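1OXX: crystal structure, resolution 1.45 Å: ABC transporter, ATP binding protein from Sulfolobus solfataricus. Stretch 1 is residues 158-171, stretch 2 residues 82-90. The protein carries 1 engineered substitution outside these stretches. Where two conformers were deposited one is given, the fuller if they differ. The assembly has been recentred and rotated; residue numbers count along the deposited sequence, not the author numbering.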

# COMPACT_ATOMS: atom_id res chain seq x y z
N ASP A 158 -11.23 22.45 -4.63
CA ASP A 158 -9.84 22.59 -5.08
C ASP A 158 -8.79 22.50 -3.97
O ASP A 158 -8.16 23.46 -3.54
CB ASP A 158 -9.62 23.87 -5.87
CG ASP A 158 -8.49 23.72 -6.88
OD1 ASP A 158 -8.56 22.77 -7.70
OD2 ASP A 158 -7.48 24.47 -6.91
N PRO A 159 -8.56 21.30 -3.55
CA PRO A 159 -7.58 21.03 -2.51
C PRO A 159 -6.14 21.08 -2.98
O PRO A 159 -5.86 21.04 -4.18
CB PRO A 159 -7.90 19.60 -2.11
CG PRO A 159 -8.57 18.99 -3.24
CD PRO A 159 -9.16 20.07 -4.09
N SER A 160 -5.23 21.16 -2.02
CA SER A 160 -3.80 21.08 -2.25
C SER A 160 -3.26 19.70 -1.94
O SER A 160 -2.19 19.35 -2.40
CB SER A 160 -3.08 22.09 -1.36
OG SER A 160 -3.37 23.43 -1.73
N LEU A 161 -4.03 18.92 -1.19
CA LEU A 161 -3.64 17.60 -0.72
C LEU A 161 -4.82 16.65 -0.87
O LEU A 161 -5.93 16.95 -0.46
CB LEU A 161 -3.26 17.70 0.75
CG LEU A 161 -2.97 16.40 1.51
CD1 LEU A 161 -1.78 15.66 0.88
CD2 LEU A 161 -2.71 16.71 3.00
N LEU A 162 -4.57 15.51 -1.50
CA LEU A 162 -5.58 14.48 -1.65
C LEU A 162 -5.16 13.30 -0.78
O LEU A 162 -4.06 12.79 -0.94
CB LEU A 162 -5.67 14.04 -3.11
CG LEU A 162 -6.74 12.99 -3.43
CD1 LEU A 162 -8.13 13.49 -3.06
CD2 LEU A 162 -6.66 12.62 -4.92
N LEU A 163 -6.04 12.90 0.12
CA LEU A 163 -5.79 11.82 1.08
C LEU A 163 -6.68 10.64 0.73
O LEU A 163 -7.89 10.78 0.67
CB LEU A 163 -6.12 12.28 2.49
CG LEU A 163 -5.40 13.51 3.01
CD1 LEU A 163 -5.83 13.90 4.44
CD2 LEU A 163 -3.90 13.26 2.99
N LEU A 164 -6.07 9.47 0.56
CA LEU A 164 -6.77 8.25 0.18
C LEU A 164 -6.48 7.17 1.22
O LEU A 164 -5.33 6.85 1.49
CB LEU A 164 -6.29 7.77 -1.18
CG LEU A 164 -6.36 8.76 -2.35
CD1 LEU A 164 -5.67 8.17 -3.58
CD2 LEU A 164 -7.80 9.16 -2.66
N ASP A 165 -7.54 6.63 1.80
CA ASP A 165 -7.43 5.55 2.77
C ASP A 165 -8.25 4.38 2.23
O ASP A 165 -9.48 4.44 2.22
CB ASP A 165 -7.97 6.00 4.12
CG ASP A 165 -7.75 4.98 5.23
OD1 ASP A 165 -7.54 3.78 4.92
OD2 ASP A 165 -7.78 5.30 6.44
N GLU A 166 -7.56 3.33 1.78
CA GLU A 166 -8.23 2.15 1.21
C GLU A 166 -9.24 2.58 0.17
O GLU A 166 -10.39 2.14 0.17
CB GLU A 166 -8.98 1.37 2.30
CG GLU A 166 -8.09 0.68 3.30
CD GLU A 166 -7.43 -0.56 2.74
OE1 GLU A 166 -8.03 -1.20 1.85
OE2 GLU A 166 -6.32 -0.90 3.20
N PRO A 167 -8.81 3.44 -0.75
CA PRO A 167 -9.75 4.10 -1.67
C PRO A 167 -10.41 3.22 -2.72
O PRO A 167 -11.40 3.68 -3.31
CB PRO A 167 -8.85 5.09 -2.40
CG PRO A 167 -7.55 4.43 -2.39
CD PRO A 167 -7.43 3.87 -0.99
N PHE A 168 -9.88 2.02 -2.97
CA PHE A 168 -10.40 1.18 -4.05
C PHE A 168 -10.99 -0.10 -3.54
O PHE A 168 -11.38 -0.98 -4.32
CB PHE A 168 -9.27 0.86 -5.03
CG PHE A 168 -8.47 2.05 -5.42
CD1 PHE A 168 -7.13 2.12 -5.15
CD2 PHE A 168 -9.09 3.14 -6.03
CE1 PHE A 168 -6.40 3.24 -5.49
CE2 PHE A 168 -8.38 4.23 -6.37
CZ PHE A 168 -7.02 4.28 -6.11
N SER A 169 -11.08 -0.21 -2.23
CA SER A 169 -11.50 -1.47 -1.62
C SER A 169 -12.99 -1.77 -1.74
O SER A 169 -13.40 -2.88 -1.45
CB SER A 169 -11.02 -1.52 -0.17
OG SER A 169 -9.61 -1.33 -0.12
N ASN A 170 -13.79 -0.80 -2.18
CA ASN A 170 -15.22 -1.06 -2.38
C ASN A 170 -15.48 -1.67 -3.75
O ASN A 170 -16.54 -2.22 -4.01
CB ASN A 170 -16.03 0.23 -2.28
CG ASN A 170 -16.23 0.69 -0.85
OD1 ASN A 170 -15.97 -0.04 0.09
ND2 ASN A 170 -16.70 1.92 -0.69
N LEU A 171 -14.48 -1.56 -4.62
CA LEU A 171 -14.62 -1.99 -6.00
C LEU A 171 -14.26 -3.43 -6.19
O LEU A 171 -13.40 -3.97 -5.49
CB LEU A 171 -13.71 -1.17 -6.90
CG LEU A 171 -14.02 0.32 -7.03
CD1 LEU A 171 -12.92 1.03 -7.78
CD2 LEU A 171 -15.37 0.50 -7.73
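Stretch 2, residues 82-90: RKIGMVFQT

Stretch 2 lies beside stretch 1 as a parallel β-strand: residues 84-88 run alongside 161-165, their axes 4.7 Å apart at closest and crossing at -17°. Pro159 CB lies 3.4 Å from Lys83 O, which accepts from Ser160 N (2.8 Å) and Leu161 N (3.2 Å).

Leu161, Leu163 and Asp165 each turn both N and O to stretch 2, bonding the residues before and after the partner they face, as parallel strands do. Leu161 O receives Gly85 N at 2.9 Å. Leu162 points to the opposite face from Leu161 and Leu163, where Gly85 has no side chain; an ideal CB would lie a tight 3.3 Å from Pro159 CG, so glycine fits. Leu163 N donates to Gly85 O (2.8 Å) and Leu163 O accepts from Val87 N (2.9 Å), while its long apolar side chain reaches Ile84, CD1 to CG2 3.3 Å. Leu164 meets branched, compact Val87 on the face of Leu162, CD2 to CB 3.3 Å. Asp165 closes the ladder: its N donates to Val87 O (3.1 Å) and its O accepts from Gln89 N (3.1 Å). OD2 of its buried carboxylate is hydrogen-bonded elsewhere in the structure, while its CB lies 3.6 Å from Phe88 CD1.

Beyond the strand, Pro167 suits a type I turn from Glu166 to Ser169 and sets its CB 4.1 Å from Val87 CG1.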

# COMPACT_ATOMS: atom_id res chain seq x y z
N ARG A 82 -7.61 23.14 5.97
CA ARG A 82 -6.34 22.57 5.49
C ARG A 82 -6.18 22.29 3.98
O ARG A 82 -5.14 21.77 3.54
CB ARG A 82 -6.10 21.27 6.22
CG ARG A 82 -5.75 21.42 7.68
CD ARG A 82 -5.34 20.12 8.27
NE ARG A 82 -5.19 20.20 9.72
CZ ARG A 82 -4.63 19.25 10.46
NH1 ARG A 82 -4.15 18.14 9.90
NH2 ARG A 82 -4.56 19.42 11.76
N LYS A 83 -7.18 22.62 3.20
CA LYS A 83 -7.18 22.40 1.76
C LYS A 83 -6.95 20.93 1.39
O LYS A 83 -6.11 20.61 0.55
CB LYS A 83 -6.22 23.33 1.02
CG LYS A 83 -6.57 24.81 1.22
CD LYS A 83 -6.21 25.66 0.00
CE LYS A 83 -7.38 25.72 -0.98
NZ LYS A 83 -7.32 26.94 -1.83
N ILE A 84 -7.73 20.08 2.02
CA ILE A 84 -7.65 18.64 1.86
C ILE A 84 -8.90 18.08 1.20
O ILE A 84 -10.01 18.60 1.39
CB ILE A 84 -7.47 17.95 3.20
CG1 ILE A 84 -6.18 18.41 3.85
CG2 ILE A 84 -7.43 16.44 3.03
CD1 ILE A 84 -5.98 17.85 5.24
N GLY A 85 -8.70 17.08 0.37
CA GLY A 85 -9.77 16.27 -0.19
C GLY A 85 -9.57 14.86 0.32
O GLY A 85 -8.45 14.34 0.28
N MET A 86 -10.64 14.25 0.82
CA MET A 86 -10.56 12.92 1.42
C MET A 86 -11.38 11.89 0.65
O MET A 86 -12.56 12.12 0.38
CB MET A 86 -11.07 12.97 2.86
CG MET A 86 -10.18 13.76 3.81
SD MET A 86 -10.93 14.04 5.42
CE MET A 86 -12.17 15.26 5.00
N VAL A 87 -10.76 10.77 0.32
CA VAL A 87 -11.44 9.62 -0.28
C VAL A 87 -11.13 8.50 0.68
O VAL A 87 -10.05 7.91 0.61
CB VAL A 87 -10.91 9.25 -1.65
CG1 VAL A 87 -11.64 8.03 -2.16
CG2 VAL A 87 -11.08 10.42 -2.60
N PHE A 88 -12.06 8.22 1.57
CA PHE A 88 -11.84 7.26 2.64
C PHE A 88 -12.90 6.19 2.52
O PHE A 88 -14.09 6.51 2.42
CB PHE A 88 -11.99 7.91 4.02
CG PHE A 88 -10.90 8.88 4.40
CD1 PHE A 88 -9.76 9.05 3.64
CD2 PHE A 88 -11.03 9.63 5.56
CE1 PHE A 88 -8.78 9.93 4.03
CE2 PHE A 88 -10.05 10.52 5.95
CZ PHE A 88 -8.93 10.66 5.20
N GLN A 89 -12.49 4.94 2.59
CA GLN A 89 -13.45 3.84 2.49
C GLN A 89 -14.57 4.03 3.52
O GLN A 89 -15.73 3.71 3.24
CB GLN A 89 -12.75 2.50 2.69
CG GLN A 89 -13.70 1.31 2.53
CD GLN A 89 -12.99 -0.03 2.49
OE1 GLN A 89 -13.27 -0.86 1.62
NE2 GLN A 89 -12.08 -0.26 3.44
N THR A 90 -14.23 4.57 4.68
CA THR A 90 -15.19 4.78 5.76
C THR A 90 -16.03 6.05 5.64
O THR A 90 -16.90 6.29 6.49
CB THR A 90 -14.46 4.82 7.11
OG1 THR A 90 -13.42 5.80 7.07
CG2 THR A 90 -13.73 3.50 7.37